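Local coordinates for possible TctC subunit of the Tripartite Tricarboxylate Transport(TTT) Family (Rhodopseudomonas palustris, PDB 6HKE), which binds malate in the periplasm and probably hands it to a membrane transporter of the TTT family for high-affinity uptake, at residues P112-P123 with L200-A211. The protein carries 2 engineered substitutions. Residues are numbered along the deposited sequence; the frame is centred on the assembly and turned at random.
Sequences PVLLLARKQFPP and LREGKVKAYVIA
Leu114 and Ile210 make the tightest apolar contact: Leu114 CD2 comes to 3.4 Å from Ile210 CB, and Ile210 CD1 reaches on to the Pro112 ring. Strands 112-118 and 205-210 run antiparallel in the mixed sheet, the first also pairing with strand 188-192. Between the pairs Leu114–Ile210 and Leu116–Ala207 the second strand has one residue more, a beta bulge at Tyr208 and Val209; Tyr208 N bonds to Leu115 O at 2.8 Å. The bulge brings the tyrosine edge-on to Ala117, CE2 3.5 Å from Ala117 CB, while Phe121 crosses the ring at about a right angle. On the other face, Leu116 CD1 touches Val205 CG2, and helix 174-182 packs on both.

Lys206 places CG between its backbone N and carbonyl carbon (chi1 52°), then runs extended past the carbonyls of Arg118 and Lys119 in turn 118-121, and NZ meets Phe121 O in the carbonyl plane at 2.6 Å. Shortened to an alanine here, the side chain would probably leave Phe121 O without its ammonium partner and the turn freer to move.

The solvent side is looser: Lys119 CE lies 3.2 Å from Gly203 O, and a water links Lys119 N to Lys204 O. Backbone bonds and hydrocarbon thus fix the strands beside the malate pocket, where Val113's side chain lies about 4 Å from those of malate-binding Val150 and Gln192, while a lysine ammonium holds the turn at the other end.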
loop_
_atom_site.group_PDB
_atom_site.type_symbol
_atom_site.label_atom_id
_atom_site.label_comp_id
_atom_site.label_asym_id
_atom_site.label_seq_id
_atom_site.Cartn_x
_atom_site.Cartn_y
_atom_site.Cartn_z
ATOM N N PRO A 112 7.527 1.501 -4.835
ATOM C CA PRO A 112 7.963 2.571 -3.951
ATOM C C PRO A 112 6.835 3.548 -3.587
ATOM O O PRO A 112 5.789 3.612 -4.236
ATOM C CB PRO A 112 9.080 3.248 -4.738
ATOM C CG PRO A 112 8.703 2.997 -6.183
ATOM C CD PRO A 112 8.077 1.619 -6.194
ATOM N N VAL A 113 7.098 4.252 -2.503
ATOM C CA VAL A 113 6.301 5.365 -1.941
ATOM C C VAL A 113 7.019 6.672 -2.293
ATOM O O VAL A 113 8.286 6.706 -2.240
ATOM C CB VAL A 113 6.187 5.185 -0.420
ATOM C CG1 VAL A 113 5.767 6.462 0.288
ATOM C CG2 VAL A 113 5.256 4.037 -0.084
ATOM N N LEU A 114 6.223 7.706 -2.575
ATOM C CA LEU A 114 6.649 9.070 -2.951
ATOM C C LEU A 114 6.133 10.066 -1.918
ATOM O O LEU A 114 4.971 9.939 -1.506
ATOM C CB LEU A 114 6.036 9.400 -4.310
ATOM C CG LEU A 114 6.717 8.734 -5.494
ATOM C CD1 LEU A 114 5.891 8.888 -6.753
ATOM C CD2 LEU A 114 8.092 9.342 -5.703
ATOM N N LEU A 115 6.950 11.063 -1.587
ATOM C CA LEU A 115 6.503 12.249 -0.823
ATOM C C LEU A 115 5.917 13.240 -1.823
ATOM O O LEU A 115 6.677 13.704 -2.658
ATOM C CB LEU A 115 7.703 12.826 -0.080
ATOM C CG LEU A 115 7.450 14.154 0.606
ATOM C CD1 LEU A 115 6.276 14.050 1.571
ATOM C CD2 LEU A 115 8.708 14.622 1.308
ATOM N N LEU A 116 4.599 13.451 -1.805
ATOM C CA LEU A 116 3.897 14.389 -2.717
ATOM C C LEU A 116 3.501 15.628 -1.930
ATOM O O LEU A 116 3.302 15.520 -0.716
ATOM C CB LEU A 116 2.620 13.773 -3.267
ATOM C CG LEU A 116 2.727 12.386 -3.864
ATOM C CD1 LEU A 116 1.375 12.013 -4.436
ATOM C CD2 LEU A 116 3.818 12.315 -4.925
ATOM N N ALA A 117 3.333 16.750 -2.604
ATOM C CA ALA A 117 2.693 17.926 -1.990
ATOM C C ALA A 117 1.762 18.557 -3.004
ATOM O O ALA A 117 1.883 18.264 -4.224
ATOM C CB ALA A 117 3.731 18.903 -1.503
ATOM N N ARG A 118 0.872 19.401 -2.487
ATOM C CA ARG A 118 0.046 20.316 -3.305
ATOM C C ARG A 118 0.976 21.131 -4.222
ATOM O O ARG A 118 2.099 21.467 -3.772
ATOM C CB ARG A 118 -0.825 21.167 -2.378
ATOM C CG ARG A 118 -0.074 21.963 -1.322
ATOM C CD ARG A 118 -1.103 22.818 -0.602
ATOM N NE ARG A 118 -0.502 23.815 0.261
ATOM C CZ ARG A 118 -0.051 24.990 -0.149
ATOM N NH1 ARG A 118 -0.125 25.329 -1.426
ATOM N NH2 ARG A 118 0.488 25.818 0.727
ATOM N N LYS A 119 0.524 21.353 -5.465
ATOM C CA LYS A 119 1.207 22.060 -6.588
ATOM C C LYS A 119 2.035 23.260 -6.099
ATOM O O LYS A 119 3.201 23.396 -6.517
ATOM C CB LYS A 119 0.158 22.611 -7.562
ATOM C CG LYS A 119 -0.057 21.848 -8.862
ATOM C CD LYS A 119 -1.227 22.422 -9.672
ATOM C CE LYS A 119 -0.962 22.532 -11.161
ATOM N NZ LYS A 119 -2.116 22.065 -11.969
ATOM N N GLN A 120 1.434 24.114 -5.275
ATOM C CA GLN A 120 1.982 25.438 -4.873
ATOM C C GLN A 120 2.680 25.320 -3.515
ATOM O O GLN A 120 2.974 26.364 -2.909
ATOM C CB GLN A 120 0.868 26.490 -4.796
ATOM C CG GLN A 120 -0.190 26.375 -5.892
ATOM C CD GLN A 120 0.369 26.740 -7.244
ATOM O OE1 GLN A 120 1.470 27.278 -7.359
ATOM N NE2 GLN A 120 -0.399 26.456 -8.285
ATOM N N PHE A 121 2.953 24.113 -3.033
ATOM C CA PHE A 121 3.686 23.952 -1.759
ATOM C C PHE A 121 5.020 24.668 -1.925
ATOM O O PHE A 121 5.811 24.303 -2.789
ATOM C CB PHE A 121 3.849 22.491 -1.347
ATOM C CG PHE A 121 4.068 22.323 0.133
ATOM C CD1 PHE A 121 3.224 22.934 1.046
ATOM C CD2 PHE A 121 5.099 21.533 0.620
ATOM C CE1 PHE A 121 3.419 22.788 2.411
ATOM C CE2 PHE A 121 5.289 21.377 1.986
ATOM C CZ PHE A 121 4.450 22.004 2.877
ATOM N N PRO A 122 5.279 25.749 -1.156
ATOM C CA PRO A 122 6.453 26.597 -1.403
ATOM C C PRO A 122 7.847 25.972 -1.374
ATOM O O PRO A 122 8.702 26.402 -2.134
ATOM C CB PRO A 122 6.312 27.680 -0.326
ATOM C CG PRO A 122 4.814 27.765 -0.116
ATOM C CD PRO A 122 4.380 26.313 -0.133
ATOM N N PRO A 123 8.178 24.952 -0.553
ATOM C CA PRO A 123 9.516 24.367 -0.631
ATOM C C PRO A 123 9.744 23.784 -2.039
ATOM O O PRO A 123 8.819 23.255 -2.625
ATOM C CB PRO A 123 9.506 23.282 0.454
ATOM C CG PRO A 123 8.366 23.676 1.368
ATOM C CD PRO A 123 7.335 24.293 0.451
ATOM N N LEU A 200 0.703 13.184 -11.215
ATOM C CA LEU A 200 2.007 13.782 -11.626
ATOM C C LEU A 200 2.000 14.006 -13.141
ATOM O O LEU A 200 2.386 15.096 -13.586
ATOM C CB LEU A 200 3.170 12.859 -11.227
ATOM C CG LEU A 200 3.405 12.701 -9.723
ATOM C CD1 LEU A 200 4.424 11.605 -9.438
ATOM C CD2 LEU A 200 3.858 14.017 -9.099
ATOM N N ARG A 201 1.565 13.000 -13.898
ATOM C CA ARG A 201 1.512 13.024 -15.385
ATOM C C ARG A 201 0.537 14.105 -15.878
ATOM O O ARG A 201 0.725 14.569 -17.008
ATOM C CB ARG A 201 1.159 11.636 -15.935
ATOM C CG ARG A 201 2.365 10.718 -16.089
ATOM C CD ARG A 201 1.922 9.307 -16.431
ATOM N NE ARG A 201 3.009 8.345 -16.603
ATOM C CZ ARG A 201 2.828 7.025 -16.762
ATOM N NH1 ARG A 201 1.605 6.508 -16.748
ATOM N NH2 ARG A 201 3.871 6.223 -16.928
ATOM N N GLU A 202 -0.456 14.495 -15.074
ATOM C CA GLU A 202 -1.397 15.601 -15.403
ATOM C C GLU A 202 -0.902 16.909 -14.768
ATOM O O GLU A 202 -1.552 17.929 -14.988
ATOM C CB GLU A 202 -2.811 15.251 -14.956
ATOM C CG GLU A 202 -3.415 14.099 -15.732
ATOM C CD GLU A 202 -4.824 13.722 -15.303
ATOM O OE1 GLU A 202 -5.073 13.634 -14.079
ATOM O OE2 GLU A 202 -5.677 13.522 -16.196
ATOM N N GLY A 203 0.213 16.873 -14.032
ATOM C CA GLY A 203 0.812 18.026 -13.333
ATOM C C GLY A 203 -0.002 18.518 -12.138
ATOM O O GLY A 203 0.243 19.666 -11.710
ATOM N N LYS A 204 -0.885 17.696 -11.565
ATOM C CA LYS A 204 -1.853 18.140 -10.514
ATOM C C LYS A 204 -1.206 18.123 -9.120
ATOM O O LYS A 204 -1.742 18.774 -8.221
ATOM C CB LYS A 204 -3.118 17.284 -10.521
ATOM C CG LYS A 204 -4.087 17.571 -11.652
ATOM C CD LYS A 204 -5.037 16.420 -11.881
ATOM C CE LYS A 204 -6.303 16.830 -12.605
ATOM N NZ LYS A 204 -7.048 15.652 -13.118
ATOM N N VAL A 205 -0.089 17.428 -8.937
ATOM C CA VAL A 205 0.654 17.459 -7.649
ATOM C C VAL A 205 2.129 17.378 -7.995
ATOM O O VAL A 205 2.438 17.222 -9.193
ATOM C CB VAL A 205 0.223 16.317 -6.705
ATOM C CG1 VAL A 205 -1.244 16.423 -6.308
ATOM C CG2 VAL A 205 0.520 14.955 -7.298
ATOM N N LYS A 206 2.995 17.442 -6.987
ATOM C CA LYS A 206 4.452 17.293 -7.184
ATOM C C LYS A 206 5.001 16.293 -6.164
ATOM O O LYS A 206 4.369 16.120 -5.095
ATOM C CB LYS A 206 5.140 18.660 -7.129
ATOM C CG LYS A 206 4.839 19.520 -5.920
ATOM C CD LYS A 206 5.440 20.889 -6.066
ATOM C CE LYS A 206 5.513 21.644 -4.757
ATOM N NZ LYS A 206 6.307 22.888 -4.900
ATOM N N ALA A 207 6.080 15.604 -6.554
ATOM C CA ALA A 207 6.880 14.683 -5.721
ATOM C C ALA A 207 8.129 15.436 -5.271
ATOM O O ALA A 207 8.656 16.166 -6.083
ATOM C CB ALA A 207 7.256 13.462 -6.521
ATOM N N TYR A 208 8.554 15.296 -4.018
ATOM C CA TYR A 208 9.864 15.795 -3.545
ATOM C C TYR A 208 10.880 14.662 -3.666
ATOM O O TYR A 208 11.895 14.862 -4.335
ATOM C CB TYR A 208 9.736 16.363 -2.135
ATOM C CG TYR A 208 9.103 17.729 -2.113
ATOM C CD1 TYR A 208 9.883 18.864 -2.235
ATOM C CD2 TYR A 208 7.731 17.893 -2.002
ATOM C CE1 TYR A 208 9.322 20.129 -2.212
ATOM C CE2 TYR A 208 7.153 19.152 -1.989
ATOM C CZ TYR A 208 7.952 20.277 -2.100
ATOM O OH TYR A 208 7.405 21.533 -2.080
ATOM N N VAL A 209 10.593 13.492 -3.087
ATOM C CA VAL A 209 11.539 12.340 -3.122
ATOM C C VAL A 209 10.756 11.040 -3.296
ATOM O O VAL A 209 9.536 11.042 -3.121
ATOM C CB VAL A 209 12.458 12.312 -1.889
ATOM C CG1 VAL A 209 13.423 13.478 -1.923
ATOM C CG2 VAL A 209 11.688 12.299 -0.580
ATOM N N ILE A 210 11.459 10.003 -3.738
ATOM C CA ILE A 210 10.970 8.598 -3.792
ATOM C C ILE A 210 11.706 7.856 -2.674
ATOM O O ILE A 210 12.919 8.088 -2.515
ATOM C CB ILE A 210 11.178 8.003 -5.200
ATOM C CG1 ILE A 210 10.564 6.609 -5.329
ATOM C CG2 ILE A 210 12.643 8.004 -5.597
ATOM C CD1 ILE A 210 10.508 6.112 -6.769
ATOM N N ALA A 211 10.977 7.099 -1.861
ATOM C CA ALA A 211 11.515 6.387 -0.685
ATOM C C ALA A 211 12.069 5.043 -1.150
ATOM O O ALA A 211 11.500 3.996 -0.771
ATOM C CB ALA A 211 10.453 6.222 0.362
HETATM O O HOH W 1 -2.031 20.373 -5.756
#